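Local structure of lipase (Rhizopus chinensis, 6A0W) at residues P17-T22 with E249-E254; D149-V154 with M183-R188; H224-K229 with L285-I290. The protein probably hydrolyses the ester bonds of triacylglycerols as a class 3 fungal lipase of the alpha/beta-hydrolase clan, its N-terminal polypeptide segment regulating the affinity for substrate. All coordinates share one frame; numbering follows the deposited sequence.

Contact 1: residues P17-T22 with E249-E254; sequences PPIPAT and ESWIKE
The ammonium group of Lys253 is the tight point between the proline-rich loop 17-22 and the end of strand 248-252. CG stands anti to the carbonyl carbon and the chain bends at chi3 (70°), which brings NZ tip to tip with Thr22. NZ donates to the carbonyl of Pro20, NZ to O 2.8 Å, in the carbonyl plane and on a lone pair. A second bond joins NZ to OG1 of Thr22 at 2.9 Å, a third NZ to a water that donates to Ile19 O. Proline has no N-H to give, but its carbonyl is a good acceptor within reach of a long lysine. Next to this polar knot CG2 of Ile19, anti to the backbone N, wedges between Lys253 CE at 3.5 Å and Trp251 CH2 at 3.6 Å. Lys253 CG packs over one face of the same indole, whose NE1 is held by Lys229 O. The other side is loose: the ring of Pro20, unlike its carbonyl, stays clear of the strand, and the methyl of exposed Ala21 points away. Lys253 and Glu254 both face Asp258 of the adjoining strand, so the lysine that grips the N-terminal segment sits in a classic beta bulge.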
loop_
_atom_site.group_PDB
_atom_site.type_symbol
_atom_site.label_atom_id
_atom_site.label_comp_id
_atom_site.label_asym_id
_atom_site.label_seq_id
_atom_site.Cartn_x
_atom_site.Cartn_y
_atom_site.Cartn_z
ATOM N N PRO A 17 -13.122 1.456 -23.720
ATOM C CA PRO A 17 -13.110 0.009 -23.963
ATOM C C PRO A 17 -13.371 -0.750 -22.661
ATOM O O PRO A 17 -12.738 -0.458 -21.643
ATOM C CB PRO A 17 -11.685 -0.286 -24.486
ATOM C CG PRO A 17 -11.008 1.024 -24.677
ATOM C CD PRO A 17 -11.787 2.062 -23.907
ATOM N N PRO A 18 -14.352 -1.670 -22.675
ATOM C CA PRO A 18 -14.509 -2.567 -21.542
ATOM C C PRO A 18 -13.155 -3.113 -21.116
ATOM O O PRO A 18 -12.232 -3.202 -21.927
ATOM C CB PRO A 18 -15.366 -3.690 -22.118
ATOM C CG PRO A 18 -16.139 -3.055 -23.222
ATOM C CD PRO A 18 -15.164 -2.097 -23.831
ATOM N N ILE A 19 -13.033 -3.511 -19.863
ATOM C CA ILE A 19 -11.772 -4.141 -19.432
ATOM C C ILE A 19 -11.585 -5.479 -20.133
ATOM O O ILE A 19 -12.432 -6.340 -19.987
ATOM C CB ILE A 19 -11.776 -4.389 -17.915
ATOM C CG1 ILE A 19 -11.803 -3.047 -17.158
ATOM C CG2 ILE A 19 -10.546 -5.163 -17.490
ATOM C CD1 ILE A 19 -12.027 -3.219 -15.662
ATOM N N PRO A 20 -10.443 -5.695 -20.812
ATOM C CA PRO A 20 -10.280 -6.868 -21.679
ATOM C C PRO A 20 -10.063 -8.137 -20.900
ATOM O O PRO A 20 -9.684 -8.072 -19.739
ATOM C CB PRO A 20 -9.032 -6.547 -22.507
ATOM C CG PRO A 20 -8.878 -5.060 -22.399
ATOM C CD PRO A 20 -9.329 -4.753 -20.998
ATOM N N ALA A 21 -10.489 -9.259 -21.483
ATOM C CA ALA A 21 -10.563 -10.544 -20.770
ATOM C C ALA A 21 -9.128 -10.929 -20.455
ATOM O O ALA A 21 -8.239 -10.569 -21.220
ATOM C CB ALA A 21 -11.203 -11.604 -21.669
ATOM N N THR A 22 -8.862 -11.667 -19.384
ATOM C CA THR A 22 -7.474 -12.091 -19.171
ATOM C C THR A 22 -7.510 -13.587 -19.247
ATOM O O THR A 22 -8.367 -14.172 -18.615
ATOM C CB THR A 22 -6.774 -11.584 -17.853
ATOM O OG1 THR A 22 -7.689 -11.464 -16.752
ATOM C CG2 THR A 22 -6.040 -10.217 -18.082
ATOM N N GLU A 249 1.325 -8.036 -8.291
ATOM C CA GLU A 249 0.038 -7.349 -8.513
ATOM C C GLU A 249 -1.167 -8.308 -8.434
ATOM O O GLU A 249 -1.179 -9.337 -9.125
ATOM C CB GLU A 249 0.074 -6.689 -9.902
ATOM C CG GLU A 249 -1.164 -5.841 -10.179
ATOM C CD GLU A 249 -1.161 -5.127 -11.507
ATOM O OE1 GLU A 249 -0.121 -5.093 -12.219
ATOM O OE2 GLU A 249 -2.212 -4.494 -11.763
ATOM N N SER A 250 -2.114 -8.005 -7.541
ATOM C CA SER A 250 -3.410 -8.635 -7.512
ATOM C C SER A 250 -4.456 -7.628 -7.992
ATOM O O SER A 250 -4.615 -6.562 -7.389
ATOM C CB SER A 250 -3.730 -9.143 -6.108
ATOM O OG SER A 250 -3.390 -8.212 -5.093
ATOM N N TRP A 251 -5.025 -7.869 -9.175
ATOM C CA TRP A 251 -5.857 -6.883 -9.885
ATOM C C TRP A 251 -7.331 -7.275 -9.791
ATOM O O TRP A 251 -7.713 -8.318 -10.312
ATOM C CB TRP A 251 -5.445 -6.809 -11.341
ATOM C CG TRP A 251 -6.182 -5.799 -12.142
ATOM C CD1 TRP A 251 -6.704 -4.630 -11.708
ATOM C CD2 TRP A 251 -6.432 -5.851 -13.547
ATOM N NE1 TRP A 251 -7.189 -3.904 -12.769
ATOM C CE2 TRP A 251 -7.038 -4.641 -13.910
ATOM C CE3 TRP A 251 -6.177 -6.793 -14.532
ATOM C CZ2 TRP A 251 -7.454 -4.380 -15.202
ATOM C CZ3 TRP A 251 -6.520 -6.498 -15.836
ATOM C CH2 TRP A 251 -7.153 -5.299 -16.161
ATOM N N ILE A 252 -8.116 -6.473 -9.072
ATOM C CA ILE A 252 -9.547 -6.666 -8.938
ATOM C C ILE A 252 -10.211 -6.182 -10.212
ATOM O O ILE A 252 -10.216 -4.996 -10.520
ATOM C CB ILE A 252 -10.146 -5.834 -7.812
ATOM C CG1 ILE A 252 -9.499 -6.144 -6.468
ATOM C CG2 ILE A 252 -11.625 -6.097 -7.712
ATOM C CD1 ILE A 252 -9.873 -5.136 -5.373
ATOM N N LYS A 253 -10.654 -7.131 -11.028
ATOM C CA LYS A 253 -11.326 -6.801 -12.275
ATOM C C LYS A 253 -12.823 -6.671 -12.028
ATOM O O LYS A 253 -13.452 -5.713 -12.461
ATOM C CB LYS A 253 -10.992 -7.843 -13.337
ATOM C CG LYS A 253 -9.527 -7.833 -13.737
ATOM C CD LYS A 253 -9.258 -8.800 -14.884
ATOM C CE LYS A 253 -9.842 -8.354 -16.216
ATOM N NZ LYS A 253 -9.716 -9.393 -17.286
ATOM N N GLU A 254 -13.378 -7.557 -11.216
ATOM C CA GLU A 254 -14.777 -7.439 -10.824
ATOM C C GLU A 254 -14.995 -8.359 -9.659
ATOM O O GLU A 254 -14.688 -9.550 -9.729
ATOM C CB GLU A 254 -15.686 -7.874 -12.006
ATOM C CG GLU A 254 -17.173 -7.834 -11.669
ATOM C CD GLU A 254 -17.757 -6.422 -11.652
ATOM O OE1 GLU A 254 -17.060 -5.455 -12.045
ATOM O OE2 GLU A 254 -18.961 -6.293 -11.320
HETATM O O HOH W 1 -12.442 -8.708 -18.267
#

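Contact 2: residues D149-V154 with M183-R188; sequences DYFPVV and MDLYQR
Two helices of the alpha/beta-hydrolase fold, 137-160 and 173-188, meet here at -51°, their local axes 11.6 Å apart, a spacing bridged by large side chains. Phe151 is the main bump. Its CG lies anti to the backbone N, which pushes the ring into the hollow between Leu185 and Arg188. CE1 of Phe151 slides past CD2 of Leu185 at 3.6 Å. That branched end also meets CG1 of Val154 at 4.0 Å, so leucine fills the dip between phenylalanine and valine. Tyr150 meets Leu185 tip to tip, with CD1 at the edge of its ring, and its hydroxyl is hydrogen-bonded to Tyr143, which also holds OD2 of Asp184. Over one face of Phe151 lies the guanidinium of Arg188, stacked at 21°, a cation-pi arrangement with CZ 3.9 Å from the ring centroid. A flat cation can cover an aromatic face and still bond through its rim. Arg188 grips Asp184, one turn back, side-on, which fixes its rotation and probably balances its charge; both oxygens lie in the guanidinium plane but are met from above the carboxylate plane, Arg188 NE to Asp184 OD1 2.7 Å and NH1 to OD2 2.9 Å, both almost straight.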
loop_
_atom_site.group_PDB
_atom_site.type_symbol
_atom_site.label_atom_id
_atom_site.label_comp_id
_atom_site.label_asym_id
_atom_site.label_seq_id
_atom_site.Cartn_x
_atom_site.Cartn_y
_atom_site.Cartn_z
ATOM N N ASP A 149 8.670 7.645 15.195
ATOM C CA ASP A 149 7.483 7.356 15.988
ATOM C C ASP A 149 7.222 5.855 16.044
ATOM O O ASP A 149 6.711 5.353 17.039
ATOM C CB ASP A 149 6.258 8.066 15.371
ATOM C CG ASP A 149 6.456 9.553 15.233
ATOM O OD1 ASP A 149 7.091 10.091 16.163
ATOM O OD2 ASP A 149 5.982 10.162 14.234
ATOM N N TYR A 150 7.336 5.155 14.917
ATOM C CA TYR A 150 6.830 3.767 14.913
ATOM C C TYR A 150 7.875 2.661 15.162
ATOM O O TYR A 150 7.518 1.614 15.679
ATOM C CB TYR A 150 6.022 3.460 13.627
ATOM C CG TYR A 150 6.840 2.869 12.543
ATOM C CD1 TYR A 150 7.035 1.508 12.470
ATOM C CD2 TYR A 150 7.494 3.663 11.640
ATOM C CE1 TYR A 150 7.877 0.966 11.531
ATOM C CE2 TYR A 150 8.320 3.112 10.680
ATOM C CZ TYR A 150 8.520 1.765 10.638
ATOM O OH TYR A 150 9.402 1.213 9.702
ATOM N N PHE A 151 9.096 2.843 14.660
ATOM C CA PHE A 151 10.110 1.802 14.676
ATOM C C PHE A 151 10.384 1.242 16.072
ATOM O O PHE A 151 10.319 0.019 16.256
ATOM C CB PHE A 151 11.398 2.317 14.033
ATOM C CG PHE A 151 12.345 1.217 13.622
ATOM C CD1 PHE A 151 12.232 0.621 12.387
ATOM C CD2 PHE A 151 13.311 0.749 14.494
ATOM C CE1 PHE A 151 13.001 -0.458 12.046
ATOM C CE2 PHE A 151 14.101 -0.335 14.162
ATOM C CZ PHE A 151 13.951 -0.928 12.930
ATOM N N PRO A 152 10.565 2.118 17.094
ATOM C CA PRO A 152 10.857 1.576 18.451
ATOM C C PRO A 152 9.714 0.758 18.978
ATOM O O PRO A 152 9.921 -0.198 19.708
ATOM C CB PRO A 152 11.024 2.819 19.338
ATOM C CG PRO A 152 10.980 4.000 18.399
ATOM C CD PRO A 152 10.905 3.550 16.985
ATOM N N VAL A 153 8.498 1.177 18.643
ATOM C CA VAL A 153 7.303 0.493 19.102
ATOM C C VAL A 153 7.169 -0.889 18.465
ATOM O O VAL A 153 6.825 -1.838 19.161
ATOM C CB VAL A 153 6.043 1.322 18.784
ATOM C CG1 VAL A 153 4.809 0.635 19.346
ATOM C CG2 VAL A 153 6.190 2.721 19.383
ATOM N N VAL A 154 7.540 -1.047 17.191
ATOM C CA VAL A 154 7.466 -2.416 16.591
ATOM C C VAL A 154 8.502 -3.364 17.263
ATOM O O VAL A 154 8.196 -4.520 17.657
ATOM C CB VAL A 154 7.732 -2.365 15.073
ATOM C CG1 VAL A 154 7.864 -3.767 14.510
ATOM C CG2 VAL A 154 6.612 -1.623 14.374
ATOM N N MET A 183 10.921 -2.377 4.075
ATOM C CA MET A 183 12.352 -2.427 3.761
ATOM C C MET A 183 13.290 -1.995 4.931
ATOM O O MET A 183 14.230 -2.735 5.291
ATOM C CB MET A 183 12.620 -1.599 2.512
ATOM C CG MET A 183 11.981 -2.145 1.241
ATOM S SD MET A 183 12.520 -3.822 0.879
ATOM C CE MET A 183 11.180 -4.744 1.614
ATOM N N ASP A 184 12.838 -1.022 5.716
ATOM C CA ASP A 184 13.596 -0.564 6.912
ATOM C C ASP A 184 13.588 -1.607 8.015
ATOM O O ASP A 184 14.617 -1.939 8.627
ATOM C CB ASP A 184 12.982 0.768 7.412
ATOM C CG ASP A 184 13.947 1.603 8.296
ATOM O OD1 ASP A 184 15.155 1.349 8.281
ATOM O OD2 ASP A 184 13.484 2.482 9.048
ATOM N N LEU A 185 12.420 -2.158 8.296
ATOM C CA LEU A 185 12.343 -3.275 9.208
ATOM C C LEU A 185 13.262 -4.437 8.772
ATOM O O LEU A 185 13.972 -5.040 9.599
ATOM C CB LEU A 185 10.893 -3.751 9.334
ATOM C CG LEU A 185 10.010 -2.743 10.071
ATOM C CD1 LEU A 185 8.521 -2.968 9.812
ATOM C CD2 LEU A 185 10.331 -2.800 11.569
ATOM N N TYR A 186 13.201 -4.806 7.496
ATOM C CA TYR A 186 14.093 -5.859 7.020
ATOM C C TYR A 186 15.567 -5.463 7.290
ATOM O O TYR A 186 16.388 -6.327 7.589
ATOM C CB TYR A 186 13.865 -6.136 5.531
ATOM C CG TYR A 186 14.894 -7.042 4.863
ATOM C CD1 TYR A 186 14.880 -8.424 5.037
ATOM C CD2 TYR A 186 15.809 -6.509 3.981
ATOM C CE1 TYR A 186 15.845 -9.241 4.431
ATOM C CE2 TYR A 186 16.743 -7.306 3.327
ATOM C CZ TYR A 186 16.742 -8.651 3.542
ATOM O OH TYR A 186 17.693 -9.332 2.852
ATOM N N GLN A 187 15.907 -4.205 7.027
ATOM C CA GLN A 187 17.301 -3.761 7.117
ATOM C C GLN A 187 17.752 -3.725 8.563
ATOM O O GLN A 187 18.795 -4.238 8.860
ATOM C CB GLN A 187 17.516 -2.416 6.441
ATOM C CG GLN A 187 17.430 -2.445 4.925
ATOM C CD GLN A 187 16.863 -1.185 4.330
ATOM O OE1 GLN A 187 16.672 -0.204 5.039
ATOM N NE2 GLN A 187 16.631 -1.173 3.001
ATOM N N ARG A 188 16.906 -3.311 9.499
ATOM C CA ARG A 188 17.398 -2.939 10.811
ATOM C C ARG A 188 16.825 -3.712 11.935
ATOM O O ARG A 188 17.292 -3.592 13.059
ATOM C CB ARG A 188 17.156 -1.465 11.034
ATOM C CG ARG A 188 17.916 -0.598 10.055
ATOM C CD ARG A 188 17.967 0.851 10.534
ATOM N NE ARG A 188 16.648 1.480 10.566
ATOM C CZ ARG A 188 16.111 2.055 11.629
ATOM N NH1 ARG A 188 14.922 2.637 11.525
ATOM N NH2 ARG A 188 16.828 2.186 12.751
#

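Contact 3: residues H224-K229 with L285-I290; sequences HRTVHK and LTYFGI. With SO4 (sulfate ion), chain C.
With CG anti to the backbone N (chi1 179°), His228 sends its imidazole out from the end of strand 223-228, while chi1 of -87° brings the Tyr287 ring against the methylene of His228. There CB of His228 sits 3.4 Å from the ring centroid, a CH-pi contact over the face. Tyrosine pairs that apolar face with a polar tip: OH of Tyr287 accepts the backbone N-H of His228 at 3.0 Å and is hydrogen-bonded to Asp231 of the probable Ser-His-Asp triad. Thr286 O lies over one face of the imidazole and is not hydrogen-bonded to ND1. CG2 of Thr226 packs at the edge of the phenol, in its plane, 3.8 Å from CD2 of Tyr287, and touches the Phe288 ring. The type I' turn from Tyr287 to Ile290 has positive phi at Phe288 and Gly289, easy for the glycine, less usual for the phenylalanine, and directs both amides at a sulfate ion, probably from the crystallisation liquor. Phe288 N reaches O4 at 3.0 Å and Gly289 N reaches O1 at 2.8 Å, while His228 NE2 gives O2 a bond of 2.7 Å. Since ND1 is bonded to the Asp283 carbonyl, the imidazole appears to donate from both nitrogens and is probably protonated beside the anion.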
loop_
_atom_site.group_PDB
_atom_site.type_symbol
_atom_site.label_atom_id
_atom_site.label_comp_id
_atom_site.label_asym_id
_atom_site.label_seq_id
_atom_site.Cartn_x
_atom_site.Cartn_y
_atom_site.Cartn_z
ATOM N N HIS A 224 2.690 -7.245 -1.561
ATOM C CA HIS A 224 1.464 -7.463 -2.323
ATOM C C HIS A 224 0.893 -6.125 -2.753
ATOM O O HIS A 224 0.708 -5.233 -1.922
ATOM C CB HIS A 224 0.438 -8.167 -1.436
ATOM C CG HIS A 224 0.885 -9.488 -0.933
ATOM N ND1 HIS A 224 0.569 -10.667 -1.577
ATOM C CD2 HIS A 224 1.540 -9.834 0.203
ATOM C CE1 HIS A 224 1.074 -11.675 -0.887
ATOM N NE2 HIS A 224 1.638 -11.198 0.209
ATOM N N ARG A 225 0.730 -5.937 -4.063
ATOM C CA ARG A 225 0.109 -4.726 -4.579
ATOM C C ARG A 225 -1.270 -5.051 -5.172
ATOM O O ARG A 225 -1.374 -5.451 -6.334
ATOM C CB ARG A 225 0.971 -4.076 -5.645
ATOM C CG ARG A 225 2.349 -3.654 -5.156
ATOM C CD ARG A 225 3.081 -2.822 -6.179
ATOM N NE ARG A 225 3.269 -3.520 -7.433
ATOM C CZ ARG A 225 2.517 -3.364 -8.518
ATOM N NH1 ARG A 225 1.503 -2.498 -8.518
ATOM N NH2 ARG A 225 2.860 -4.006 -9.643
ATOM N N THR A 226 -2.310 -4.773 -4.403
ATOM C CA THR A 226 -3.675 -4.873 -4.904
ATOM C C THR A 226 -4.098 -3.596 -5.617
ATOM O O THR A 226 -3.725 -2.487 -5.214
ATOM C CB THR A 226 -4.651 -5.244 -3.799
ATOM O OG1 THR A 226 -4.264 -6.502 -3.243
ATOM C CG2 THR A 226 -6.105 -5.317 -4.361
ATOM N N VAL A 227 -4.619 -3.777 -6.825
ATOM C CA VAL A 227 -5.110 -2.692 -7.638
ATOM C C VAL A 227 -6.527 -2.886 -8.141
ATOM O O VAL A 227 -6.913 -3.994 -8.510
ATOM C CB VAL A 227 -4.107 -2.135 -8.660
ATOM C CG1 VAL A 227 -2.735 -2.731 -8.608
ATOM C CG2 VAL A 227 -4.645 -1.786 -10.014
ATOM N N HIS A 228 -7.342 -1.871 -7.867
ATOM C CA HIS A 228 -8.794 -1.891 -8.107
ATOM C C HIS A 228 -9.143 -1.307 -9.451
ATOM O O HIS A 228 -9.029 -0.081 -9.717
ATOM C CB HIS A 228 -9.566 -1.158 -7.027
ATOM C CG HIS A 228 -11.054 -1.140 -7.257
ATOM N ND1 HIS A 228 -11.751 0.021 -7.517
ATOM C CD2 HIS A 228 -11.982 -2.134 -7.201
ATOM C CE1 HIS A 228 -13.047 -0.250 -7.563
ATOM N NE2 HIS A 228 -13.210 -1.555 -7.424
ATOM N N LYS A 229 -9.528 -2.233 -10.324
ATOM C CA LYS A 229 -9.946 -1.909 -11.675
ATOM C C LYS A 229 -9.068 -0.859 -12.336
ATOM O O LYS A 229 -7.913 -1.152 -12.667
ATOM C CB LYS A 229 -11.416 -1.498 -11.652
ATOM C CG LYS A 229 -12.345 -2.595 -11.166
ATOM C CD LYS A 229 -13.809 -2.194 -11.175
ATOM C CE LYS A 229 -14.594 -3.178 -10.354
ATOM N NZ LYS A 229 -16.032 -2.883 -10.367
ATOM N N LEU A 285 -10.906 4.644 -4.638
ATOM C CA LEU A 285 -11.629 4.894 -3.389
ATOM C C LEU A 285 -12.354 3.721 -2.782
ATOM O O LEU A 285 -12.841 3.823 -1.647
ATOM C CB LEU A 285 -12.587 6.083 -3.539
ATOM C CG LEU A 285 -11.977 7.390 -4.076
ATOM C CD1 LEU A 285 -13.025 8.510 -4.061
ATOM C CD2 LEU A 285 -10.728 7.820 -3.295
ATOM N N THR A 286 -12.384 2.596 -3.500
ATOM C CA THR A 286 -13.072 1.395 -3.035
ATOM C C THR A 286 -12.267 0.157 -3.427
ATOM O O THR A 286 -11.824 0.037 -4.568
ATOM C CB THR A 286 -14.488 1.295 -3.675
ATOM O OG1 THR A 286 -15.122 2.576 -3.601
ATOM C CG2 THR A 286 -15.354 0.287 -2.903
ATOM N N TYR A 287 -11.965 -0.674 -2.440
ATOM C CA TYR A 287 -11.239 -1.917 -2.641
ATOM C C TYR A 287 -12.031 -2.988 -1.904
ATOM O O TYR A 287 -12.212 -2.911 -0.680
ATOM C CB TYR A 287 -9.791 -1.822 -2.075
ATOM C CG TYR A 287 -8.819 -1.255 -3.106
ATOM C CD1 TYR A 287 -8.785 0.099 -3.386
ATOM C CD2 TYR A 287 -7.903 -2.064 -3.761
ATOM C CE1 TYR A 287 -7.923 0.614 -4.341
ATOM C CE2 TYR A 287 -7.032 -1.560 -4.738
ATOM C CZ TYR A 287 -7.027 -0.227 -5.013
ATOM O OH TYR A 287 -6.278 0.264 -6.060
ATOM N N PHE A 288 -12.483 -3.983 -2.666
ATOM C CA PHE A 288 -13.264 -5.117 -2.162
ATOM C C PHE A 288 -14.536 -4.663 -1.467
ATOM O O PHE A 288 -14.841 -5.129 -0.378
ATOM C CB PHE A 288 -12.433 -5.964 -1.182
ATOM C CG PHE A 288 -11.156 -6.502 -1.762
ATOM C CD1 PHE A 288 -11.181 -7.506 -2.725
ATOM C CD2 PHE A 288 -9.922 -6.051 -1.299
ATOM C CE1 PHE A 288 -10.013 -8.057 -3.220
ATOM C CE2 PHE A 288 -8.748 -6.597 -1.800
ATOM C CZ PHE A 288 -8.788 -7.625 -2.741
ATOM N N GLY A 289 -15.156 -3.626 -2.005
ATOM C CA GLY A 289 -16.300 -2.959 -1.363
ATOM C C GLY A 289 -15.973 -2.094 -0.165
ATOM O O GLY A 289 -16.871 -1.568 0.457
ATOM N N ILE A 290 -14.711 -2.025 0.250
ATOM C CA ILE A 290 -14.320 -1.195 1.420
ATOM C C ILE A 290 -13.914 0.214 0.977
ATOM O O ILE A 290 -13.062 0.385 0.108
ATOM C CB ILE A 290 -13.102 -1.799 2.156
ATOM C CG1 ILE A 290 -13.439 -3.196 2.665
ATOM C CG2 ILE A 290 -12.656 -0.928 3.332
ATOM C CD1 ILE A 290 -12.196 -4.049 2.922
HETATM S S SO4 C . -14.961 -3.646 -5.536
HETATM O O1 SO4 C . -15.199 -2.554 -4.596
HETATM O O2 SO4 C . -15.327 -3.175 -6.888
HETATM O O3 SO4 C . -15.785 -4.810 -5.165
HETATM O O4 SO4 C . -13.527 -4.020 -5.473
#

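From the N terminus, loop 17-22 meets residues 249-254, so contact 1 closes the longest loop, joining a loop to the end of a central-sheet strand. Contact 2 lies wholly within it and closes a short one of 28 residues, from the end of helix 137-160 through strand 165-171 into helix 173-188, joining two helices. Contact 3 opens at 224-229, before contact 1 closes, and ends at 285-290, so these two cross; it joins strand 223-228 to the short C-terminal hairpin 286-291. They also touch, since strands 223-228 and 248-252 are parallel neighbours: Ile252 N lies 2.8 Å from Val227 O. Contact 2 is on the opposite side of the chain's centre, its centre about 35 Å from that of contact 1.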